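Putative lipoprotein GNA1162 (Neisseria meningitidis, PDB 4HRV) is a predicted cell-envelope lipoprotein of the DUF799 family, related to the TolB N-terminal domain clan, whose precise role is not established. Local coordinates at residues A53-T58 with Q80-D85; A14-V19 with A40-A45. The protein carries 3 engineered substitutions. All blocks are in the same frame, centred on the assembly; numbering follows the deposited sequence.

Contact 1. Residues A53-T58 with Q80-D85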
loop_
_atom_site.group_PDB
_atom_site.type_symbol
_atom_site.label_atom_id
_atom_site.label_comp_id
_atom_site.label_asym_id
_atom_site.label_seq_id
_atom_site.Cartn_x
_atom_site.Cartn_y
_atom_site.Cartn_z
ATOM N N ALA B 53 -2.671 20.049 12.265
ATOM C CA ALA B 53 -2.249 21.355 12.752
ATOM C C ALA B 53 -2.654 21.581 14.209
ATOM O O ALA B 53 -1.956 22.237 14.965
ATOM C CB ALA B 53 -2.811 22.460 11.871
ATOM N N VAL B 54 -3.798 21.036 14.585
ATOM C CA VAL B 54 -4.300 21.182 15.934
ATOM C C VAL B 54 -3.454 20.377 16.909
ATOM O O VAL B 54 -3.084 20.861 17.971
ATOM C CB VAL B 54 -5.765 20.724 16.010
ATOM C CG1 VAL B 54 -6.203 20.617 17.429
ATOM C CG2 VAL B 54 -6.650 21.691 15.246
ATOM N N VAL B 55 -3.160 19.138 16.539
ATOM C CA VAL B 55 -2.345 18.265 17.371
ATOM C C VAL B 55 -0.935 18.843 17.563
ATOM O O VAL B 55 -0.440 18.969 18.689
ATOM C CB VAL B 55 -2.269 16.854 16.742
ATOM C CG1 VAL B 55 -1.323 15.970 17.522
ATOM C CG2 VAL B 55 -3.660 16.228 16.687
ATOM N N GLU B 56 -0.307 19.223 16.455
ATOM C CA GLU B 56 1.052 19.759 16.500
ATOM C C GLU B 56 1.117 20.960 17.419
ATOM O O GLU B 56 2.048 21.095 18.192
ATOM C CB GLU B 56 1.549 20.159 15.102
ATOM C CG GLU B 56 1.628 19.024 14.098
ATOM C CD GLU B 56 2.041 19.508 12.707
ATOM O OE1 GLU B 56 2.780 20.516 12.620
ATOM O OE2 GLU B 56 1.615 18.901 11.704
ATOM N N GLU B 57 0.118 21.833 17.336
ATOM C CA GLU B 57 0.119 23.053 18.136
ATOM C C GLU B 57 -0.067 22.768 19.623
ATOM O O GLU B 57 0.545 23.425 20.467
ATOM C CB GLU B 57 -0.940 24.045 17.647
ATOM C CG GLU B 57 -1.082 25.293 18.527
ATOM C CD GLU B 57 0.183 26.143 18.574
ATOM O OE1 GLU B 57 0.982 26.091 17.612
ATOM O OE2 GLU B 57 0.376 26.862 19.580
ATOM N N THR B 58 -0.911 21.791 19.947
ATOM C CA THR B 58 -1.098 21.423 21.352
ATOM C C THR B 58 0.183 20.868 21.965
ATOM O O THR B 58 0.516 21.180 23.102
ATOM C CB THR B 58 -2.251 20.418 21.543
ATOM O OG1 THR B 58 -3.486 21.080 21.260
ATOM C CG2 THR B 58 -2.284 19.890 22.976
ATOM N N GLN B 80 -5.276 12.457 29.136
ATOM C CA GLN B 80 -5.532 13.594 30.020
ATOM C C GLN B 80 -5.574 14.901 29.230
ATOM O O GLN B 80 -6.293 15.832 29.593
ATOM C CB GLN B 80 -4.469 13.710 31.126
ATOM C CG GLN B 80 -4.532 12.659 32.231
ATOM C CD GLN B 80 -3.495 12.902 33.335
ATOM O OE1 GLN B 80 -2.681 12.029 33.648
ATOM N NE2 GLN B 80 -3.530 14.091 33.929
ATOM N N ILE B 81 -4.794 14.982 28.157
ATOM C CA ILE B 81 -4.746 16.210 27.375
ATOM C C ILE B 81 -5.849 16.291 26.333
ATOM O O ILE B 81 -6.558 17.292 26.242
ATOM C CB ILE B 81 -3.400 16.377 26.662
ATOM C CG1 ILE B 81 -2.290 16.597 27.690
ATOM C CG2 ILE B 81 -3.489 17.526 25.642
ATOM C CD1 ILE B 81 -0.879 16.416 27.134
ATOM N N PHE B 82 -6.008 15.223 25.560
ATOM C CA PHE B 82 -6.870 15.261 24.391
ATOM C C PHE B 82 -8.251 14.604 24.569
ATOM O O PHE B 82 -9.168 14.873 23.787
ATOM C CB PHE B 82 -6.176 14.568 23.222
ATOM C CG PHE B 82 -4.952 15.271 22.707
ATOM C CD1 PHE B 82 -5.063 16.298 21.778
ATOM C CD2 PHE B 82 -3.688 14.857 23.089
ATOM C CE1 PHE B 82 -3.927 16.927 21.266
ATOM C CE2 PHE B 82 -2.551 15.480 22.582
ATOM C CZ PHE B 82 -2.679 16.520 21.673
ATOM N N GLY B 83 -8.383 13.710 25.543
ATOM C CA GLY B 83 -9.631 12.977 25.718
ATOM C C GLY B 83 -9.853 11.873 24.698
ATOM O O GLY B 83 -10.970 11.374 24.548
ATOM N N ASN B 84 -8.789 11.501 23.985
ATOM C CA ASN B 84 -8.837 10.451 22.970
ATOM C C ASN B 84 -9.005 9.022 23.523
ATOM O O ASN B 84 -8.455 8.685 24.562
ATOM C CB ASN B 84 -7.563 10.513 22.106
ATOM C CG ASN B 84 -6.293 10.341 22.922
ATOM O OD1 ASN B 84 -5.536 9.403 22.705
ATOM N ND2 ASN B 84 -6.057 11.245 23.868
ATOM N N ASP B 85 -9.739 8.177 22.802
ATOM C CA ASP B 85 -9.855 6.767 23.177
ATOM C C ASP B 85 -8.579 5.976 22.866
ATOM O O ASP B 85 -8.205 5.071 23.605
ATOM C CB ASP B 85 -11.022 6.101 22.448
ATOM C CG ASP B 85 -12.362 6.748 22.754
ATOM O OD1 ASP B 85 -12.633 7.060 23.930
ATOM O OD2 ASP B 85 -13.151 6.928 21.803
#

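Contact 2. Residues A14-V19 with A40-A45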
loop_
_atom_site.group_PDB
_atom_site.type_symbol
_atom_site.label_atom_id
_atom_site.label_comp_id
_atom_site.label_asym_id
_atom_site.label_seq_id
_atom_site.Cartn_x
_atom_site.Cartn_y
_atom_site.Cartn_z
ATOM N N ALA B 14 -13.391 4.898 19.055
ATOM C CA ALA B 14 -13.968 5.860 18.119
ATOM C C ALA B 14 -12.989 6.994 17.809
ATOM O O ALA B 14 -12.698 7.255 16.638
ATOM C CB ALA B 14 -15.310 6.404 18.631
ATOM N N SER B 15 -12.469 7.647 18.846
ATOM C CA SER B 15 -11.550 8.773 18.648
ATOM C C SER B 15 -10.068 8.381 18.699
ATOM O O SER B 15 -9.606 7.739 19.635
ATOM C CB SER B 15 -11.829 9.904 19.642
ATOM O OG SER B 15 -11.430 9.568 20.953
ATOM N N ILE B 16 -9.325 8.800 17.686
ATOM C CA ILE B 16 -7.938 8.397 17.556
ATOM C C ILE B 16 -7.019 9.596 17.465
ATOM O O ILE B 16 -7.163 10.432 16.567
ATOM C CB ILE B 16 -7.731 7.555 16.305
ATOM C CG1 ILE B 16 -8.497 6.236 16.416
ATOM C CG2 ILE B 16 -6.251 7.297 16.064
ATOM C CD1 ILE B 16 -8.327 5.355 15.175
ATOM N N LEU B 17 -6.069 9.651 18.395
ATOM C CA LEU B 17 -4.973 10.607 18.350
ATOM C C LEU B 17 -3.816 10.024 17.535
ATOM O O LEU B 17 -3.243 8.990 17.888
ATOM C CB LEU B 17 -4.489 10.932 19.774
ATOM C CG LEU B 17 -3.308 11.899 19.893
ATOM C CD1 LEU B 17 -3.700 13.264 19.365
ATOM C CD2 LEU B 17 -2.806 12.011 21.346
ATOM N N VAL B 18 -3.489 10.676 16.427
ATOM C CA VAL B 18 -2.285 10.328 15.698
ATOM C C VAL B 18 -1.175 11.276 16.100
ATOM O O VAL B 18 -1.259 12.490 15.885
ATOM C CB VAL B 18 -2.490 10.353 14.171
ATOM C CG1 VAL B 18 -1.283 9.721 13.484
ATOM C CG2 VAL B 18 -3.783 9.604 13.813
ATOM N N VAL B 19 -0.138 10.723 16.719
ATOM C CA VAL B 19 0.985 11.545 17.138
ATOM C C VAL B 19 1.974 11.645 15.981
ATOM O O VAL B 19 1.971 10.802 15.088
ATOM C CB VAL B 19 1.694 10.989 18.390
ATOM C CG1 VAL B 19 0.754 11.024 19.614
ATOM C CG2 VAL B 19 2.228 9.608 18.127
ATOM N N ALA B 40 -7.718 11.504 6.031
ATOM C CA ALA B 40 -8.774 11.047 5.122
ATOM C C ALA B 40 -9.089 9.557 5.279
ATOM O O ALA B 40 -10.240 9.176 5.486
ATOM C CB ALA B 40 -8.430 11.391 3.674
ATOM N N PRO B 41 -8.066 8.701 5.177
ATOM C CA PRO B 41 -8.355 7.273 5.342
ATOM C C PRO B 41 -8.957 6.899 6.699
ATOM O O PRO B 41 -9.811 6.011 6.744
ATOM C CB PRO B 41 -6.989 6.596 5.111
ATOM C CG PRO B 41 -5.983 7.699 5.052
ATOM C CD PRO B 41 -6.706 8.941 4.667
ATOM N N LEU B 42 -8.545 7.562 7.784
ATOM C CA LEU B 42 -9.115 7.261 9.096
ATOM C C LEU B 42 -10.581 7.700 9.207
ATOM O O LEU B 42 -11.411 6.982 9.763
ATOM C CB LEU B 42 -8.282 7.883 10.233
ATOM C CG LEU B 42 -6.932 7.224 10.543
ATOM C CD1 LEU B 42 -6.201 7.978 11.658
ATOM C CD2 LEU B 42 -7.133 5.765 10.929
ATOM N N SER B 43 -10.897 8.880 8.686
ATOM C CA SER B 43 -12.273 9.351 8.723
ATOM C C SER B 43 -13.135 8.515 7.779
ATOM O O SER B 43 -14.269 8.169 8.102
ATOM C CB SER B 43 -12.355 10.833 8.359
ATOM O OG SER B 43 -12.024 11.037 6.999
ATOM N N GLU B 44 -12.587 8.176 6.618
ATOM C CA GLU B 44 -13.305 7.344 5.657
ATOM C C GLU B 44 -13.574 5.954 6.235
ATOM O O GLU B 44 -14.502 5.270 5.811
ATOM C CB GLU B 44 -12.554 7.267 4.324
ATOM C CG GLU B 44 -12.526 8.599 3.574
ATOM C CD GLU B 44 -11.668 8.570 2.317
ATOM O OE1 GLU B 44 -11.559 9.626 1.651
ATOM O OE2 GLU B 44 -11.100 7.501 1.995
ATOM N N ALA B 45 -12.778 5.549 7.223
ATOM C CA ALA B 45 -13.001 4.269 7.897
ATOM C C ALA B 45 -13.919 4.411 9.106
ATOM O O ALA B 45 -14.214 3.428 9.793
ATOM C CB ALA B 45 -11.681 3.623 8.293
#

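Contact 1. Residues A53-T58 with Q80-D85
Thr-58 and Phe-82 make the main apolar contact, their side chains approaching from opposite directions. The methyl CG2 of Thr-58 lies 3.6 Å from CZ of Phe-82, and CB of Thr-58 is 3.9 Å from CE1 of the same ring, so the carbon side of the threonine meets the far end of the ring obliquely. With OG1 beside the backbone N (chi1 -69°), CG2 is left anti to that N, which brings the methyl against the ring and Ile-81. Ile-81 adds a close methyl contact, its CG2 3.8 Å from Thr-58 CG2, and Val-55 a looser one, its CG1 4.4 Å from CZ of Phe-82. Ile-81 CG2 also lies above one face of the Phe-82 ring, offset toward its rim. This is helix-helix packing between 52-61 and 75-82 on one side of the mixed sheet, where Val-55 also rests on Leu-17 of strand 15-23.

No hydrogen bond crosses between the helices. Thr-58 OG1 gives a weak hydrogen bond to Val-54 O one turn back, 3.3 Å away, which suits threonine to a partly exposed helix face. The second helix ends with Phe-82, and Gly-83 turns the chain away with a positive phi of 75° that comes readily to glycine.

Contact 2. Residues A14-V19 with A40-A45
Val-18 and Leu-42 meet tip to tip, CG2 of the valine lying 3.6 Å from CD1 of the leucine. This is the tight part of the contact. In Val-18 the CG1 branch is anti to the backbone N (chi1 -169°), which leaves CG2, beside that N, as the methyl that meets Leu-42, and the extended leucine reaches from the helix down to the strand. Ile-16, two residues before Val-18 and therefore on the same face of the strand, touches the other leucine branch more loosely: its CD1 is 4.4 Å from Leu-42 CD2. The two methyls of one leucine are thus shared between two strand residues, which is why the forked end of a leucine suits this place.

The contact sets helix 39-44 against strand 15-23 of the mixed sheet, in the manner of an alpha/beta layer. Leu-88 of the adjoining strand 86-99 touches both Ile-16 and Val-18, and Leu-42 also packs on Leu-141 of the second subunit, so the helix lies between the sheet and the dimer partner.

Ser-43 and Glu-44, both exposed, put polar groups on the outer side of the helix. Ser-43 OG donates to Ala-40 O at 3.0 Å, tilted 27° from the carbonyl plane with a C=O...donor angle of 117°. The same oxygen receives the backbone bond from Glu-44 N at 2.8 Å, so two donors grip it and the serine hydroxyl is turned back onto its own helix.

No directional bond joins strand and helix, so the pairing depends on the burial and fit of the three hydrocarbon side chains.

How the contacts relate
Strand 15-23 joins the two contacts, for its side chains alternate between opposite faces of the sheet. Contact 2 lies deeper, with all three touching residues buried, whereas contact 1 is a partly buried helix pair farther from the chain's centre. Leu-17, pointing away from helix 39-44, meets Phe-82 instead, its CD2 3.5 Å from Phe-82 CD2. Ser-15, two residues before Leu-17, places OG 2.9 Å from Asp-85 N, a probable hydrogen bond. Both contacts are apolar, but contact 1 includes the aromatic ring and a threonine suited to partial exposure, while contact 2 uses only aliphatic side chains and adjoins the second subunit.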